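PDB 1TUO: putative phosphomannomutase from Thermus thermophilus, which probably acts as a magnesium-dependent phosphosugar mutase of the phosphohexose mutase family, moving a phosphoryl group between positions of a sugar. Local coordinates for residues G125-Q130 / L343-G348; R286-F291 / G307-P312; V313-I318 / G330-G335. All blocks are in the same frame, centred on the assembly; numbering follows the deposited sequence.

Contact 1: G125-Q130 / L343-G348; sequences GGPIAQ and LPERDG
The backbones of 125-130 and 343-348 draw together at one corner, with the CA atoms of Gly-126 and Glu-345 4.8 Å apart and no hydrogen bond between them. Pro-344 is the centre of an inverse gamma turn, and its carbonyl O meets CA of Gly-126 at 3.3 Å in a CA-H...O contact; a CB on this glycine would run into that oxygen. The carbonyl O of Gly-125 across the contact meets only carbon: CD of Pro-344, CD2 of Leu-343 and CB of Glu-345, the last at 3.6 Å. Neither carbonyl has a conventional partner, although both are buried. Glu-345 leaves with CG anti to the backbone N and bends at chi2 (73°), which brings its carboxylate to the CD corner of Pro-127, the two side chains crossing obliquely, with OE1 of Glu-345 3.6 Å from CD of Pro-127. That oxygen is bonded to Ser-92 and forms a salt bridge with Lys-121, while OE2 uses its anti lone pair to accept the N-H of Arg-346 at 3.0 Å. The carboxylate is thus held at both oxygens. This buried seam joins the first and third alpha/beta/alpha domains of the phosphohexomutase fold.

Contact 2: R286-F291 / G307-P312; sequences RAVKNF and GVTTTP
Strands 286-290 and 308-311 run parallel, their axes 4.6 Å apart and 25° from exact alignment, and their hydrogen bonds alternate in direction. The N-H groups of Ala-287 and Lys-289 are given to the carbonyls of Gly-307 and Thr-309; those of Thr-309 and Thr-311 return to Ala-287 and Lys-289. The bond from Lys-289 N to Thr-309 O, 2.9 Å long, lies almost along the C=O axis, whereas Ala-287 N stands above the carbonyl plane of Gly-307. Past the strand end the ladder slackens: Phe-291 N reaches Thr-311 O at 2.7 Å, but an angle of 120° makes the bond weak. On the other edge of 286-290, Arg-286 is bonded through its backbone to Asp-326 and Phe-328, and Val-288 to Ile-329 and Gly-331.

Side chains add one direct bond. The extended chain of Arg-286 brings NH1 to OG1 of Thr-309 at 3.0 Å, the hydroxyl lying in the guanidinium plane at its edge, while NH2 makes a salt bridge to Glu-321. Lys-289 lays CG and CD against CG1 of Val-308, then bends at chi3; its NZ forms a salt bridge with Asp-298 and is also bonded to the carbonyls of Val-293 and Thr-294. Asn-290 receives the N-H of Ala-292 at OD1 and gives ND2 to OE1 of Glu-333. Carbon meets carbon where the side chains of Val-288 and Thr-311 cross at about a right angle, CG1 of Val-288 3.9 Å from CG2 of Thr-311, on the face packed by helix 315-322. With helix 296-304 linking the two strands, the arrangement is a beta-alpha-beta crossover at the edge of the third domain's sheet.

Contact 3: V313-I318 / G330-G335; sequences VGFKWI and GGEESG
Glu-332 joins the end of strand 327-331 to the beginning of helix 315-322. From CB, which points toward the helix, CG turns anti to the carbonyl carbon (chi1 -62°) and touches CD1 of Ile-318 at 3.9 Å. The chain then runs extended, so CD approaches CD2 of Phe-315, the side chains crossing at about a right angle, and the carboxylate stands 83° from the ring plane. OE1 lies at the ring's edge, in its plane, and 3.4 Å from CB of Phe-315. Although N of Phe-315 is also close to OE1, the angle is too poor for a hydrogen bond; the link to the backbone goes instead through a water, which donates to OE1 at 2.7 Å and accepts the N-H of Gly-314. OE2 forms a salt bridge with Arg-346, leaving the carboxylate held from two directions and probably ionised.

Ile-318 supplies the apolar part. Its CG2 rests 4.0 Å from CA of Gly-330, where a CB would clash, and CD1 reaches the carbonyl O of Gly-331 at 3.6 Å. Glu-332 opens a type I beta turn that runs to Gly-335, in which OG of Ser-334 donates to OE2 of Glu-333 at 2.7 Å. An alanine in place of Glu-332 would remove the carboxylate, and with it the salt bridge to Arg-346 and the water link to Gly-314, and would probably loosen the join between turn and helix. Here a helix packs on a sheet, the branch of Ile-318 over Gly-330, with a polar crossing beyond the strand's C-terminal end, within the third alpha/beta/alpha domain of the phosphohexomutase fold.

Contacts 1 and 3 are buried close to the centre of the molecule, whereas contact 2, whose centre is about 16 Å from the centre of the chain, includes an outermost strand and is only partly buried. Their chemistry follows: contact 2 rests on a regular backbone ladder, while neither contact 1 nor contact 3 has a direct hydrogen bond between its segments: contact 1 relies on close packing between domains, contact 3 on helix-to-sheet packing and a water bridge. Contacts 2 and 3 share one sheet, in which strands 286-290 and 327-331 are neighbours, and 308-311 leads directly into helix 315-322. The same helix faces contact 1, where Arg-346 packs its CG on Phe-315. Contacts 2 and 3 are both nested inside the chain loop closed by contact 1.

Contact 1: G125-Q130 / L343-G348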
# COMPACT_ATOMS: atom_id res chain seq x y z
N GLY A 125 -1.28 -3.57 -14.70
CA GLY A 125 -2.04 -2.94 -13.64
C GLY A 125 -1.28 -2.96 -12.33
O GLY A 125 -1.85 -3.27 -11.27
N GLY A 126 0.01 -2.66 -12.40
CA GLY A 126 0.87 -2.62 -11.23
C GLY A 126 2.02 -1.64 -11.48
O GLY A 126 2.20 -1.19 -12.60
N PRO A 127 2.82 -1.31 -10.45
CA PRO A 127 3.94 -0.38 -10.63
C PRO A 127 4.93 -0.78 -11.72
O PRO A 127 5.29 -1.96 -11.83
CB PRO A 127 4.58 -0.33 -9.25
CG PRO A 127 4.24 -1.66 -8.64
CD PRO A 127 2.80 -1.85 -9.08
N ILE A 128 5.36 0.19 -12.52
CA ILE A 128 6.33 -0.10 -13.58
C ILE A 128 7.62 -0.65 -12.97
O ILE A 128 7.98 -0.31 -11.84
CB ILE A 128 6.69 1.16 -14.41
CG1 ILE A 128 7.20 2.27 -13.49
CG2 ILE A 128 5.48 1.61 -15.22
CD1 ILE A 128 7.75 3.46 -14.24
N ALA A 129 8.30 -1.50 -13.73
CA ALA A 129 9.54 -2.09 -13.26
C ALA A 129 10.64 -1.04 -13.31
O ALA A 129 10.50 0.00 -13.96
CB ALA A 129 9.91 -3.30 -14.14
N GLN A 130 11.74 -1.31 -12.61
CA GLN A 130 12.87 -0.38 -12.57
C GLN A 130 13.40 -0.03 -13.96
O GLN A 130 13.73 1.13 -14.23
CB GLN A 130 14.00 -0.96 -11.72
CG GLN A 130 15.19 -0.02 -11.57
CD GLN A 130 16.26 -0.58 -10.64
OE1 GLN A 130 17.31 0.03 -10.45
NE2 GLN A 130 15.99 -1.74 -10.05
N LEU A 343 -4.76 -8.03 -8.67
CA LEU A 343 -3.89 -7.09 -9.38
C LEU A 343 -2.50 -7.18 -8.75
O LEU A 343 -2.38 -7.42 -7.55
CB LEU A 343 -4.38 -5.65 -9.21
CG LEU A 343 -5.61 -5.08 -9.94
CD1 LEU A 343 -5.92 -3.70 -9.36
CD2 LEU A 343 -5.34 -4.98 -11.43
N PRO A 344 -1.45 -7.00 -9.56
CA PRO A 344 -0.08 -7.05 -9.04
C PRO A 344 0.17 -5.66 -8.48
O PRO A 344 1.06 -4.94 -8.94
CB PRO A 344 0.75 -7.34 -10.28
CG PRO A 344 -0.01 -6.60 -11.35
CD PRO A 344 -1.45 -6.96 -11.03
N GLU A 345 -0.64 -5.29 -7.49
CA GLU A 345 -0.60 -3.97 -6.88
C GLU A 345 -1.07 -4.02 -5.42
O GLU A 345 -1.77 -4.95 -5.02
CB GLU A 345 -1.51 -3.04 -7.69
CG GLU A 345 -1.71 -1.65 -7.12
CD GLU A 345 -0.48 -0.79 -7.28
OE1 GLU A 345 -0.33 -0.14 -8.34
OE2 GLU A 345 0.35 -0.77 -6.35
N ARG A 346 -0.69 -3.02 -4.63
CA ARG A 346 -1.12 -2.95 -3.24
C ARG A 346 -2.55 -2.42 -3.26
O ARG A 346 -2.82 -1.39 -3.88
CB ARG A 346 -0.22 -1.99 -2.46
CG ARG A 346 1.19 -2.51 -2.28
CD ARG A 346 2.13 -1.47 -1.69
NE ARG A 346 2.46 -0.42 -2.64
CZ ARG A 346 3.60 0.26 -2.63
NH1 ARG A 346 4.52 -0.01 -1.71
NH2 ARG A 346 3.83 1.20 -3.54
N ASP A 347 -3.47 -3.11 -2.61
CA ASP A 347 -4.87 -2.67 -2.59
C ASP A 347 -5.42 -2.67 -1.17
O ASP A 347 -5.73 -3.72 -0.61
CB ASP A 347 -5.72 -3.57 -3.50
CG ASP A 347 -7.14 -3.05 -3.67
OD1 ASP A 347 -7.75 -3.34 -4.73
OD2 ASP A 347 -7.65 -2.37 -2.76
N GLY A 348 -5.53 -1.47 -0.59
CA GLY A 348 -6.02 -1.34 0.77
C GLY A 348 -7.51 -1.57 0.91
O GLY A 348 -8.01 -1.88 1.99

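Contact 2: R286-F291 / G307-P312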
# COMPACT_ATOMS: atom_id res chain seq x y z
N ARG A 286 3.34 -19.58 -2.92
CA ARG A 286 4.22 -18.96 -1.95
C ARG A 286 3.75 -17.57 -1.53
O ARG A 286 2.93 -16.94 -2.21
CB ARG A 286 5.63 -18.87 -2.52
CG ARG A 286 5.64 -18.25 -3.90
CD ARG A 286 7.00 -18.29 -4.58
NE ARG A 286 6.90 -17.72 -5.92
CZ ARG A 286 7.69 -16.77 -6.41
NH1 ARG A 286 8.66 -16.25 -5.67
NH2 ARG A 286 7.48 -16.32 -7.64
N ALA A 287 4.25 -17.12 -0.39
CA ALA A 287 3.93 -15.79 0.11
C ALA A 287 5.20 -14.99 -0.16
O ALA A 287 6.31 -15.52 -0.02
CB ALA A 287 3.66 -15.85 1.62
N VAL A 288 5.05 -13.73 -0.55
CA VAL A 288 6.21 -12.89 -0.83
C VAL A 288 6.21 -11.74 0.18
O VAL A 288 5.17 -11.14 0.44
CB VAL A 288 6.15 -12.32 -2.27
CG1 VAL A 288 7.46 -11.63 -2.61
CG2 VAL A 288 5.84 -13.44 -3.25
N LYS A 289 7.38 -11.45 0.75
CA LYS A 289 7.50 -10.39 1.74
C LYS A 289 8.81 -9.63 1.58
O LYS A 289 9.81 -10.21 1.16
CB LYS A 289 7.45 -10.98 3.16
CG LYS A 289 8.49 -12.07 3.41
CD LYS A 289 8.68 -12.40 4.89
CE LYS A 289 9.93 -11.71 5.46
NZ LYS A 289 10.29 -12.17 6.84
N ASN A 290 8.82 -8.34 1.91
CA ASN A 290 10.08 -7.63 1.80
C ASN A 290 10.91 -7.91 3.06
O ASN A 290 10.42 -8.53 4.02
CB ASN A 290 9.89 -6.12 1.56
CG ASN A 290 9.45 -5.34 2.81
OD1 ASN A 290 9.72 -5.73 3.94
ND2 ASN A 290 8.81 -4.20 2.57
N PHE A 291 12.15 -7.47 3.04
CA PHE A 291 13.13 -7.69 4.10
C PHE A 291 12.77 -7.24 5.52
O PHE A 291 13.33 -7.75 6.49
CB PHE A 291 14.45 -7.05 3.67
CG PHE A 291 15.67 -7.62 4.34
CD1 PHE A 291 15.83 -8.99 4.47
CD2 PHE A 291 16.69 -6.78 4.77
CE1 PHE A 291 16.99 -9.53 5.02
CE2 PHE A 291 17.86 -7.30 5.31
CZ PHE A 291 18.01 -8.68 5.44
N GLY A 307 5.83 -21.99 0.73
CA GLY A 307 7.09 -21.28 0.58
C GLY A 307 6.98 -19.80 0.87
O GLY A 307 5.90 -19.21 0.79
N VAL A 308 8.11 -19.20 1.22
CA VAL A 308 8.16 -17.77 1.50
C VAL A 308 9.38 -17.17 0.81
O VAL A 308 10.51 -17.61 1.04
CB VAL A 308 8.26 -17.49 3.01
CG1 VAL A 308 8.33 -15.98 3.26
CG2 VAL A 308 7.05 -18.07 3.72
N THR A 309 9.13 -16.19 -0.05
CA THR A 309 10.18 -15.51 -0.77
C THR A 309 10.41 -14.15 -0.14
O THR A 309 9.45 -13.43 0.11
CB THR A 309 9.79 -15.30 -2.25
OG1 THR A 309 9.67 -16.58 -2.89
CG2 THR A 309 10.84 -14.46 -2.97
N THR A 310 11.66 -13.82 0.14
CA THR A 310 12.00 -12.53 0.74
C THR A 310 12.67 -11.65 -0.29
O THR A 310 13.61 -12.07 -0.97
CB THR A 310 12.95 -12.71 1.95
OG1 THR A 310 12.30 -13.53 2.93
CG2 THR A 310 13.30 -11.36 2.57
N THR A 311 12.19 -10.42 -0.41
CA THR A 311 12.73 -9.48 -1.38
C THR A 311 13.19 -8.19 -0.71
O THR A 311 12.81 -7.90 0.42
CB THR A 311 11.66 -9.08 -2.40
OG1 THR A 311 10.58 -8.43 -1.72
CG2 THR A 311 11.13 -10.31 -3.12
N PRO A 312 14.03 -7.41 -1.40
CA PRO A 312 14.50 -6.15 -0.82
C PRO A 312 13.27 -5.25 -0.75
O PRO A 312 12.25 -5.55 -1.38
CB PRO A 312 15.50 -5.65 -1.85
CG PRO A 312 16.05 -6.93 -2.44
CD PRO A 312 14.79 -7.75 -2.62

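Contact 3: V313-I318 / G330-G335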
# COMPACT_ATOMS: atom_id res chain seq x y z
N VAL A 313 13.34 -4.17 0.01
CA VAL A 313 12.20 -3.27 0.09
C VAL A 313 11.96 -2.61 -1.27
O VAL A 313 12.89 -2.19 -1.95
CB VAL A 313 12.42 -2.18 1.17
CG1 VAL A 313 11.29 -1.15 1.11
CG2 VAL A 313 12.48 -2.82 2.54
N GLY A 314 10.69 -2.53 -1.65
CA GLY A 314 10.30 -1.96 -2.93
C GLY A 314 9.27 -2.91 -3.50
O GLY A 314 9.57 -4.09 -3.71
N PHE A 315 8.06 -2.43 -3.75
CA PHE A 315 7.01 -3.31 -4.26
C PHE A 315 7.31 -3.90 -5.63
O PHE A 315 6.73 -4.92 -6.01
CB PHE A 315 5.66 -2.59 -4.27
CG PHE A 315 4.50 -3.51 -4.50
CD1 PHE A 315 3.99 -3.72 -5.78
CD2 PHE A 315 3.92 -4.19 -3.43
CE1 PHE A 315 2.93 -4.60 -5.99
CE2 PHE A 315 2.86 -5.07 -3.64
CZ PHE A 315 2.36 -5.27 -4.92
N LYS A 316 8.22 -3.28 -6.37
CA LYS A 316 8.58 -3.79 -7.69
C LYS A 316 9.03 -5.24 -7.59
O LYS A 316 8.74 -6.05 -8.48
CB LYS A 316 9.70 -2.94 -8.30
CG LYS A 316 11.00 -2.95 -7.52
CD LYS A 316 12.08 -2.14 -8.22
CE LYS A 316 13.31 -2.00 -7.35
NZ LYS A 316 13.99 -3.16 -7.94
N TRP A 317 9.73 -5.57 -6.51
CA TRP A 317 10.22 -6.94 -6.32
C TRP A 317 9.08 -7.93 -6.11
O TRP A 317 9.17 -9.08 -6.54
CB TRP A 317 11.17 -7.03 -5.12
CG TRP A 317 12.43 -6.23 -5.22
CD1 TRP A 317 12.60 -4.91 -4.86
CD2 TRP A 317 13.71 -6.69 -5.66
NE1 TRP A 317 13.91 -4.54 -5.05
CE2 TRP A 317 14.61 -5.61 -5.54
CE3 TRP A 317 14.18 -7.92 -6.15
CZ2 TRP A 317 15.97 -5.72 -5.89
CZ3 TRP A 317 15.53 -8.03 -6.50
CH2 TRP A 317 16.40 -6.94 -6.37
N ILE A 318 8.02 -7.49 -5.44
CA ILE A 318 6.88 -8.36 -5.19
C ILE A 318 6.07 -8.54 -6.47
O ILE A 318 5.60 -9.64 -6.77
CB ILE A 318 5.98 -7.76 -4.07
CG1 ILE A 318 6.76 -7.74 -2.75
CG2 ILE A 318 4.70 -8.59 -3.91
CD1 ILE A 318 6.04 -7.06 -1.60
N GLY A 330 1.26 -11.13 -1.08
CA GLY A 330 2.53 -10.42 -1.05
C GLY A 330 2.39 -9.23 -0.13
O GLY A 330 1.40 -8.51 -0.20
N GLY A 331 3.36 -8.99 0.73
CA GLY A 331 3.20 -7.86 1.63
C GLY A 331 4.45 -7.14 2.06
O GLY A 331 5.57 -7.65 1.96
N GLU A 332 4.24 -5.93 2.56
CA GLU A 332 5.32 -5.09 3.05
C GLU A 332 5.06 -4.75 4.52
O GLU A 332 3.96 -4.93 5.03
CB GLU A 332 5.38 -3.80 2.24
CG GLU A 332 5.69 -4.01 0.78
CD GLU A 332 5.67 -2.71 0.01
OE1 GLU A 332 6.41 -2.60 -0.99
OE2 GLU A 332 4.91 -1.81 0.41
N GLU A 333 6.09 -4.25 5.19
CA GLU A 333 5.98 -3.89 6.59
C GLU A 333 5.22 -2.57 6.79
O GLU A 333 4.98 -2.15 7.92
CB GLU A 333 7.38 -3.78 7.20
CG GLU A 333 8.44 -3.37 6.20
CD GLU A 333 8.12 -2.05 5.52
OE1 GLU A 333 8.26 -1.97 4.28
OE2 GLU A 333 7.73 -1.10 6.22
N SER A 334 4.84 -1.94 5.68
CA SER A 334 4.13 -0.66 5.72
C SER A 334 2.62 -0.71 5.57
O SER A 334 1.97 0.33 5.53
CB SER A 334 4.70 0.27 4.65
OG SER A 334 6.03 0.64 4.97
N GLY A 335 2.05 -1.91 5.50
CA GLY A 335 0.61 -2.03 5.38
C GLY A 335 0.11 -2.32 3.98
O GLY A 335 -1.08 -2.52 3.77
O HOH W 1 8.72 -3.96 -0.50